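Local coordinates for prephenate dehydrogenase (Corynebacterium glutamicum ATCC 13032, PDB 3KTD), which probably catalyses the NAD(P)+-dependent oxidative decarboxylation of prephenate to 4-hydroxyphenylpyruvate, a step toward tyrosine, at residues R25-A30 and L176-E181; T150-F155 and P184-P189; V197-H202 and R242-S247. All coordinates share one frame; numbering follows the deposited sequence.

Contact 1: R25-A30 and L176-E181; sequences RDLHAA and LAVGAE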
loop_
_atom_site.group_PDB
_atom_site.type_symbol
_atom_site.label_atom_id
_atom_site.label_comp_id
_atom_site.label_asym_id
_atom_site.label_seq_id
_atom_site.Cartn_x
_atom_site.Cartn_y
_atom_site.Cartn_z
ATOM N N ARG A 25 22.462 12.083 14.994
ATOM C CA ARG A 25 21.606 12.951 15.798
ATOM C C ARG A 25 21.069 12.233 17.035
ATOM O O ARG A 25 21.093 12.800 18.133
ATOM C CB ARG A 25 20.433 13.491 14.978
ATOM C CG ARG A 25 20.769 14.554 13.940
ATOM C CD ARG A 25 19.490 14.933 13.178
ATOM N NE ARG A 25 19.659 16.021 12.214
ATOM C CZ ARG A 25 19.743 17.313 12.526
ATOM N NH1 ARG A 25 19.707 17.712 13.792
ATOM N NH2 ARG A 25 19.888 18.215 11.562
ATOM N N ASP A 26 20.579 11.002 16.858
ATOM C CA ASP A 26 20.011 10.245 17.980
ATOM C C ASP A 26 21.086 9.856 19.005
ATOM O O ASP A 26 20.830 9.873 20.210
ATOM C CB ASP A 26 19.258 8.995 17.495
ATOM C CG ASP A 26 17.875 9.309 16.924
ATOM O OD1 ASP A 26 17.304 10.383 17.248
ATOM O OD2 ASP A 26 17.342 8.463 16.160
ATOM N N LEU A 27 22.277 9.507 18.524
ATOM C CA LEU A 27 23.383 9.153 19.400
ATOM C C LEU A 27 23.862 10.361 20.183
ATOM O O LEU A 27 24.288 10.230 21.333
ATOM C CB LEU A 27 24.552 8.570 18.609
ATOM C CG LEU A 27 24.398 7.129 18.117
ATOM C CD1 LEU A 27 25.596 6.728 17.286
ATOM C CD2 LEU A 27 24.196 6.154 19.275
ATOM N N HIS A 28 23.797 11.529 19.549
ATOM C CA HIS A 28 24.212 12.780 20.177
ATOM C C HIS A 28 23.196 13.160 21.238
ATOM O O HIS A 28 23.568 13.570 22.337
ATOM C CB HIS A 28 24.331 13.884 19.124
ATOM C CG HIS A 28 24.937 15.155 19.631
ATOM N ND1 HIS A 28 26.291 15.299 19.852
ATOM C CD2 HIS A 28 24.379 16.354 19.920
ATOM C CE1 HIS A 28 26.539 16.525 20.273
ATOM N NE2 HIS A 28 25.396 17.187 20.318
ATOM N N ALA A 29 21.915 13.012 20.896
ATOM C CA ALA A 29 20.806 13.273 21.821
ATOM C C ALA A 29 20.969 12.391 23.057
ATOM O O ALA A 29 20.974 12.890 24.186
ATOM C CB ALA A 29 19.447 13.014 21.137
ATOM N N ALA A 30 21.150 11.087 22.827
ATOM C CA ALA A 30 21.388 10.113 23.902
ATOM C C ALA A 30 22.740 10.301 24.597
ATOM O O ALA A 30 23.082 9.527 25.480
ATOM C CB ALA A 30 21.271 8.679 23.368
ATOM N N LEU A 176 20.085 -0.415 20.123
ATOM C CA LEU A 176 19.171 -0.289 21.260
ATOM C C LEU A 176 19.222 1.134 21.848
ATOM O O LEU A 176 18.195 1.662 22.277
ATOM C CB LEU A 176 19.472 -1.334 22.339
ATOM C CG LEU A 176 19.259 -2.820 22.016
ATOM C CD1 LEU A 176 19.856 -3.664 23.158
ATOM C CD2 LEU A 176 17.795 -3.175 21.785
ATOM N N ALA A 177 20.406 1.754 21.839
ATOM C CA ALA A 177 20.582 3.129 22.332
ATOM C C ALA A 177 19.692 4.170 21.620
ATOM O O ALA A 177 19.398 5.226 22.205
ATOM C CB ALA A 177 22.047 3.544 22.232
ATOM N N VAL A 178 19.273 3.881 20.378
ATOM C CA VAL A 178 18.399 4.785 19.602
ATOM C C VAL A 178 16.950 4.245 19.444
ATOM O O VAL A 178 16.284 4.452 18.412
ATOM C CB VAL A 178 19.031 5.109 18.209
ATOM C CG1 VAL A 178 20.412 5.716 18.381
ATOM C CG2 VAL A 178 19.107 3.862 17.321
ATOM N N GLY A 179 16.482 3.541 20.474
ATOM C CA GLY A 179 15.115 3.017 20.531
ATOM C C GLY A 179 14.722 1.921 19.556
ATOM O O GLY A 179 13.535 1.669 19.365
ATOM N N ALA A 180 15.684 1.249 18.936
ATOM C CA ALA A 180 15.338 0.201 17.977
ATOM C C ALA A 180 15.050 -1.122 18.658
ATOM O O ALA A 180 15.350 -1.321 19.829
ATOM C CB ALA A 180 16.433 0.023 16.946
ATOM N N GLU A 181 14.430 -2.013 17.903
ATOM C CA GLU A 181 14.184 -3.365 18.344
ATOM C C GLU A 181 15.156 -4.217 17.542
ATOM O O GLU A 181 15.028 -4.322 16.323
ATOM C CB GLU A 181 12.734 -3.758 18.074
ATOM C CG GLU A 181 11.703 -2.843 18.760
ATOM C CD GLU A 181 10.259 -3.356 18.645
ATOM O OE1 GLU A 181 9.999 -4.322 17.884
ATOM O OE2 GLU A 181 9.380 -2.783 19.325
#

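Contact 2: T150-F155 and P184-P189; sequences TFDQLF and PSRVGP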
loop_
_atom_site.group_PDB
_atom_site.type_symbol
_atom_site.label_atom_id
_atom_site.label_comp_id
_atom_site.label_asym_id
_atom_site.label_seq_id
_atom_site.Cartn_x
_atom_site.Cartn_y
_atom_site.Cartn_z
ATOM N N THR A 150 23.294 -8.979 12.293
ATOM C CA THR A 150 23.695 -10.321 11.894
ATOM C C THR A 150 24.643 -10.991 12.885
ATOM O O THR A 150 25.160 -10.358 13.805
ATOM C CB THR A 150 24.348 -10.302 10.518
ATOM O OG1 THR A 150 25.503 -9.451 10.560
ATOM C CG2 THR A 150 23.354 -9.799 9.474
ATOM N N PHE A 151 24.837 -12.291 12.678
ATOM C CA PHE A 151 25.690 -13.118 13.528
ATOM C C PHE A 151 26.185 -14.380 12.801
ATOM O O PHE A 151 26.366 -15.423 13.417
ATOM C CB PHE A 151 24.932 -13.511 14.814
ATOM C CG PHE A 151 23.685 -14.339 14.575
ATOM C CD1 PHE A 151 22.467 -13.731 14.299
ATOM C CD2 PHE A 151 23.726 -15.724 14.652
ATOM C CE1 PHE A 151 21.321 -14.494 14.087
ATOM C CE2 PHE A 151 22.584 -16.492 14.437
ATOM C CZ PHE A 151 21.383 -15.878 14.154
ATOM N N ASP A 152 26.438 -14.284 11.501
ATOM C CA ASP A 152 26.831 -15.466 10.722
ATOM C C ASP A 152 28.151 -16.073 11.203
ATOM O O ASP A 152 28.311 -17.296 11.194
ATOM C CB ASP A 152 26.949 -15.143 9.227
ATOM C CG ASP A 152 25.669 -14.579 8.645
ATOM O OD1 ASP A 152 25.372 -13.391 8.905
ATOM O OD2 ASP A 152 24.980 -15.318 7.908
ATOM N N GLN A 153 29.082 -15.213 11.626
ATOM C CA GLN A 153 30.405 -15.648 12.076
ATOM C C GLN A 153 30.353 -16.711 13.179
ATOM O O GLN A 153 31.271 -17.521 13.298
ATOM C CB GLN A 153 31.253 -14.460 12.547
ATOM C CG GLN A 153 31.803 -13.543 11.438
ATOM C CD GLN A 153 30.833 -12.449 11.023
ATOM O OE1 GLN A 153 29.618 -12.630 11.072
ATOM N NE2 GLN A 153 31.372 -11.308 10.606
ATOM N N LEU A 154 29.290 -16.708 13.976
ATOM C CA LEU A 154 29.124 -17.700 15.034
ATOM C C LEU A 154 28.734 -19.079 14.534
ATOM O O LEU A 154 28.941 -20.041 15.255
ATOM C CB LEU A 154 28.071 -17.242 16.050
ATOM C CG LEU A 154 28.397 -15.960 16.822
ATOM C CD1 LEU A 154 27.218 -15.582 17.692
ATOM C CD2 LEU A 154 29.681 -16.101 17.651
ATOM N N PHE A 155 28.172 -19.187 13.326
ATOM C CA PHE A 155 27.675 -20.486 12.810
ATOM C C PHE A 155 28.181 -20.945 11.442
ATOM O O PHE A 155 27.793 -22.011 10.983
ATOM C CB PHE A 155 26.142 -20.489 12.787
ATOM C CG PHE A 155 25.533 -20.453 14.146
ATOM C CD1 PHE A 155 25.277 -21.634 14.833
ATOM C CD2 PHE A 155 25.252 -19.239 14.763
ATOM C CE1 PHE A 155 24.735 -21.608 16.104
ATOM C CE2 PHE A 155 24.702 -19.201 16.035
ATOM C CZ PHE A 155 24.444 -20.392 16.705
ATOM N N PRO A 184 17.948 -10.446 15.549
ATOM C CA PRO A 184 19.120 -11.064 14.975
ATOM C C PRO A 184 18.742 -11.954 13.798
ATOM O O PRO A 184 17.698 -12.602 13.831
ATOM C CB PRO A 184 19.648 -11.903 16.126
ATOM C CG PRO A 184 18.426 -12.329 16.840
ATOM C CD PRO A 184 17.422 -11.223 16.679
ATOM N N SER A 185 19.584 -11.975 12.766
ATOM C CA SER A 185 19.360 -12.851 11.617
ATOM C C SER A 185 20.644 -13.127 10.861
ATOM O O SER A 185 21.497 -12.271 10.764
ATOM C CB SER A 185 18.336 -12.227 10.657
ATOM O OG SER A 185 18.199 -13.000 9.472
ATOM N N ARG A 186 20.785 -14.328 10.321
ATOM C CA ARG A 186 21.896 -14.603 9.416
ATOM C C ARG A 186 21.527 -14.008 8.063
ATOM O O ARG A 186 20.374 -13.581 7.854
ATOM C CB ARG A 186 22.176 -16.099 9.317
ATOM C CG ARG A 186 22.804 -16.651 10.579
ATOM C CD ARG A 186 22.721 -18.162 10.662
ATOM N NE ARG A 186 21.340 -18.643 10.656
ATOM C CZ ARG A 186 20.981 -19.909 10.849
ATOM N NH1 ARG A 186 21.889 -20.840 11.086
ATOM N NH2 ARG A 186 19.702 -20.242 10.819
ATOM N N VAL A 187 22.490 -13.988 7.147
ATOM C CA VAL A 187 22.298 -13.318 5.851
ATOM C C VAL A 187 21.245 -13.948 4.924
ATOM O O VAL A 187 20.550 -13.231 4.221
ATOM C CB VAL A 187 23.625 -13.182 5.075
ATOM C CG1 VAL A 187 24.593 -12.314 5.851
ATOM C CG2 VAL A 187 24.209 -14.554 4.765
ATOM N N GLY A 188 21.137 -15.272 4.927
ATOM C CA GLY A 188 20.203 -15.977 4.049
ATOM C C GLY A 188 18.747 -15.795 4.438
ATOM O O GLY A 188 17.918 -15.436 3.597
ATOM N N PRO A 189 18.420 -16.074 5.712
ATOM C CA PRO A 189 17.081 -15.858 6.242
ATOM C C PRO A 189 16.624 -14.410 6.097
ATOM O O PRO A 189 15.446 -14.161 5.834
ATOM C CB PRO A 189 17.236 -16.231 7.713
ATOM C CG PRO A 189 18.301 -17.262 7.699
ATOM C CD PRO A 189 19.277 -16.770 6.688
#

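Contact 3: V197-H202 and R242-S247; sequences VSHLTH and RAMCES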
loop_
_atom_site.group_PDB
_atom_site.type_symbol
_atom_site.label_atom_id
_atom_site.label_comp_id
_atom_site.label_asym_id
_atom_site.label_seq_id
_atom_site.Cartn_x
_atom_site.Cartn_y
_atom_site.Cartn_z
ATOM N N VAL A 197 9.079 -9.216 1.816
ATOM C CA VAL A 197 8.351 -8.108 2.439
ATOM C C VAL A 197 8.733 -6.700 1.993
ATOM O O VAL A 197 8.071 -5.725 2.372
ATOM C CB VAL A 197 8.441 -8.181 3.980
ATOM C CG1 VAL A 197 7.903 -9.510 4.475
ATOM C CG2 VAL A 197 9.860 -7.968 4.441
ATOM N N SER A 198 9.773 -6.582 1.180
ATOM C CA SER A 198 10.243 -5.266 0.754
ATOM C C SER A 198 10.556 -5.176 -0.739
ATOM O O SER A 198 10.117 -4.250 -1.419
ATOM C CB SER A 198 11.478 -4.883 1.568
ATOM O OG SER A 198 12.093 -3.730 1.026
ATOM N N HIS A 199 11.324 -6.131 -1.248
ATOM C CA HIS A 199 11.731 -6.105 -2.645
ATOM C C HIS A 199 10.563 -6.455 -3.573
ATOM O O HIS A 199 10.285 -5.705 -4.495
ATOM C CB HIS A 199 12.973 -6.984 -2.881
ATOM C CG HIS A 199 14.133 -6.633 -1.989
ATOM N ND1 HIS A 199 15.109 -7.540 -1.633
ATOM C CD2 HIS A 199 14.438 -5.484 -1.340
ATOM C CE1 HIS A 199 15.982 -6.953 -0.835
ATOM N NE2 HIS A 199 15.597 -5.705 -0.641
ATOM N N LEU A 200 9.859 -7.554 -3.311
ATOM C CA LEU A 200 8.660 -7.892 -4.086
ATOM C C LEU A 200 7.638 -6.776 -3.926
ATOM O O LEU A 200 6.930 -6.442 -4.883
ATOM C CB LEU A 200 8.051 -9.220 -3.624
ATOM C CG LEU A 200 6.757 -9.695 -4.310
ATOM C CD1 LEU A 200 6.989 -10.039 -5.783
ATOM C CD2 LEU A 200 6.176 -10.897 -3.567
ATOM N N THR A 201 7.570 -6.193 -2.722
ATOM C CA THR A 201 6.650 -5.081 -2.463
ATOM C C THR A 201 6.917 -3.997 -3.493
ATOM O O THR A 201 5.992 -3.497 -4.149
ATOM C CB THR A 201 6.802 -4.514 -1.041
ATOM O OG1 THR A 201 6.560 -5.551 -0.087
ATOM C CG2 THR A 201 5.824 -3.354 -0.786
ATOM N N HIS A 202 8.193 -3.665 -3.660
ATOM C CA HIS A 202 8.596 -2.661 -4.656
ATOM C C HIS A 202 8.321 -3.082 -6.108
ATOM O O HIS A 202 7.885 -2.259 -6.893
ATOM C CB HIS A 202 10.061 -2.266 -4.467
ATOM C CG HIS A 202 10.287 -1.375 -3.285
ATOM N ND1 HIS A 202 10.844 -1.824 -2.108
ATOM C CD2 HIS A 202 9.995 -0.068 -3.090
ATOM C CE1 HIS A 202 10.905 -0.825 -1.246
ATOM N NE2 HIS A 202 10.392 0.250 -1.815
ATOM N N ARG A 242 16.444 -0.588 -8.093
ATOM C CA ARG A 242 17.327 -1.499 -8.834
ATOM C C ARG A 242 18.422 -2.090 -7.958
ATOM O O ARG A 242 18.745 -3.271 -8.093
ATOM C CB ARG A 242 17.987 -0.786 -10.016
ATOM C CG ARG A 242 17.047 -0.438 -11.174
ATOM C CD ARG A 242 17.807 0.268 -12.289
ATOM N NE ARG A 242 18.842 -0.601 -12.849
ATOM C CZ ARG A 242 19.877 -0.185 -13.578
ATOM N NH1 ARG A 242 20.041 1.108 -13.857
ATOM N NH2 ARG A 242 20.758 -1.072 -14.032
ATOM N N ALA A 243 19.000 -1.260 -7.084
ATOM C CA ALA A 243 20.067 -1.687 -6.162
ATOM C C ALA A 243 19.577 -2.836 -5.292
ATOM O O ALA A 243 20.155 -3.937 -5.324
ATOM C CB ALA A 243 20.524 -0.520 -5.285
HETATM N N MSE A 244 18.506 -2.565 -4.536
HETATM C CA MSE A 244 17.820 -3.568 -3.726
HETATM C C MSE A 244 17.643 -4.873 -4.498
HETATM O O MSE A 244 18.261 -5.900 -4.186
HETATM C CB MSE A 244 16.400 -3.092 -3.365
HETATM C CG MSE A 244 16.235 -2.007 -2.310
HETATM SE SE MSE A 244 14.307 -1.684 -2.173
HETATM C CE MSE A 244 14.273 -0.058 -1.053
ATOM N N CYS A 245 16.811 -4.809 -5.532
ATOM C CA CYS A 245 16.384 -6.002 -6.252
ATOM C C CYS A 245 17.498 -6.746 -6.938
ATOM O O CYS A 245 17.526 -7.976 -6.900
ATOM C CB CYS A 245 15.313 -5.633 -7.268
ATOM S SG CYS A 245 13.908 -4.853 -6.473
ATOM N N GLU A 246 18.412 -6.010 -7.567
ATOM C CA GLU A 246 19.517 -6.640 -8.296
ATOM C C GLU A 246 20.508 -7.295 -7.333
ATOM O O GLU A 246 20.956 -8.419 -7.574
ATOM C CB GLU A 246 20.193 -5.638 -9.235
ATOM C CG GLU A 246 19.294 -5.232 -10.403
ATOM C CD GLU A 246 19.722 -3.961 -11.112
ATOM O OE1 GLU A 246 20.495 -3.168 -10.538
ATOM O OE2 GLU A 246 19.261 -3.739 -12.248
ATOM N N SER A 247 20.816 -6.605 -6.232
ATOM C CA SER A 247 21.663 -7.170 -5.164
ATOM C C SER A 247 21.111 -8.494 -4.638
ATOM O O SER A 247 21.873 -9.389 -4.291
ATOM C CB SER A 247 21.751 -6.211 -3.973
ATOM O OG SER A 247 22.241 -4.932 -4.339
#

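Contact 1: R25-A30 and L176-E181
Asp26 OD1 is the best-held polar atom among the touching residues, gripped by one hydrogen bond from the backbone N of Gly140. With its carboxylate engaged there, Asp26 meets the other segment through its methylene: Asp26 CB lies 3.6 Å from Val178 CG1.

Val178 is the buried centre of the contact. Its CG1 branch stands anti to the carbonyl carbon (chi1 -57°) and reaches the outside of helix 18-29 where Asp26 and Leu27 sit next to each other. Leu27 comes in obliquely, its CB not aimed at the partner, and delivers one methyl, CD2, which rests 3.9 Å from Val178 CG1. The same methyl lies 4.5 Å from Ala177 CB, so Leu27 bridges two consecutive residues. At the edge Ala30 CB lies 4.1 Å from Ala177 O, while Ala177 itself also touches His32. The join is mainly apolar, small methyl and methylene groups against one another with Ala177 O at the margin, and Val178 is backed by Trp147 of strand 146-149.

Just past the contact the chain of helix 162-177 turns off sharply. Gly179, with phi at 67°, is the C-prime residue of a Schellman motif, and Gly179 N bonds back to Leu176 O at 3.1 Å. The turn sends the backbone on into strand 181-184. Two helix C-terminal ends therefore meet here, one from the first beta-alpha unit and one from the crossover between strands 146-149 and 181-184, as helices flanking the sheet of a Rossmann-type nucleotide-binding domain.

Contact 2: T150-F155 and P184-P189
The ring of Phe151 and the side chain of Arg186 lie obliquely across each other, with the ring and guanidinium planes only 11° apart. Phe151 holds its ring between the backbone N and the carbonyl carbon, and one face of it receives Arg186 CG in a CH-pi contact: Arg186 CG sits 4.1 Å from the ring centroid of Phe151, 21° off the normal and displaced toward the rim. Beyond this methylene the arginine chain bends at chi3 and its guanidinium forms a salt bridge with Glu332 of helix 324-334. The rim of the same ring is turned to the backbone, with Phe151 CE1 3.3 Å from Ser185 N, and Phe151 CE1 also lies 3.7 Å from Pro184 CB.

Asp152 crosses Val187 at about a right angle. Its OD2 accepts a nearly straight hydrogen bond from Val187 N (2.9 Å from Asp152 OD2, 174° at the hydrogen) through the syn lone pair. Val187 opens helix 187-214, so the positive end of that helix would be expected to favour the ionised carboxylate. Ser185 OG donates to Arg186 O, the N-cap carbonyl, at 2.8 Å on an in-plane lone pair.

A backbone hydrogen bond of Ser185 with Val149 continues the parallel pairing of strands 146-149 and 181-184, accompanied by a CA-H...O contact of 3.1 Å from Thr150 CA to Ser185 O. Ser185 and Pro189 also pack on Leu218 of the second subunit. The arrangement is that of a strand-to-helix junction, where the last strand of the nucleotide-binding sheet hands over to the first helix of the dimerization domain.

Contact 3: V197-H202 and R242-S247
Two helices of the all-helical dimerization domain cross here, the long helix 187-214 and the short helix 238-247. Their local axes pass 9.7 Å apart at a steep crossing angle of -116°, so the contact is confined to about one turn of each, with His199 and Cys245 nearest in the backbone.

Met244, present as selenomethionine, carries the interface. Its chain runs extended beyond CG and passes from the His199 ring to the His202 ring, which lie a turn apart on the partner helix. The near part of the chain belongs to His199, which it crosses obliquely, Met244 CB lying 3.7 Å from His199 CD2. The far part belongs to His202, which it meets at about a right angle: Met244 SE is 3.9 Å from the centroid of the His202 ring, in an oblique selenium-aromatic contact, the counterpart of a Met-aromatic one, and Met244 CE comes 3.5 Å from His202 CE1. The backbone joins in, since Met244 O stands over one face of the His199 ring, offset toward its rim. Beside it, Cys245 SG lies 4.2 Å from His199 O.

Both rings are tethered. His199 ND1 is hydrogen-bonded to Asn248 ND2, just past the second segment, while His202 ND1 gives a weak, bent bond to Ser198 O (2.6 Å from His202 ND1, 128° at the hydrogen) in its own helix.

Away from the histidines, helix 238-247 turns charge toward the second subunit. Arg242 NE and Glu246 OE2 form a salt bridge at 3.2 Å, Arg242 NH1 pairs with Glu278 of that subunit, and Glu246 OE2 is also bonded to Ile277 N there. Leu200 and Thr201 touch the same neighbour, which makes this crossing part of the helical dimer interface, consistent with the dimerization domain of this family.

In the fold
From the N terminus, residues 25-30 come first but find their partner only after 145 further residues, when residues 176-181 close contact 1 across most of the nucleotide-binding domain. Inside that loop residues 150-155 open contact 2, which closes at residues 184-189, so the two contacts cross; helix 162-177 and strand 181-184 carry the chain from one to the other. Contact 3 follows in series, residues 197-202 and 242-247 enclosing a mostly helical span of 39 residues without strand. Helix 187-214 starts in contact 2 and passes through contact 3, their centres about 20 Å apart, joining sheet to dimerization domain; both contacts touch the second subunit, whereas contact 1 does not.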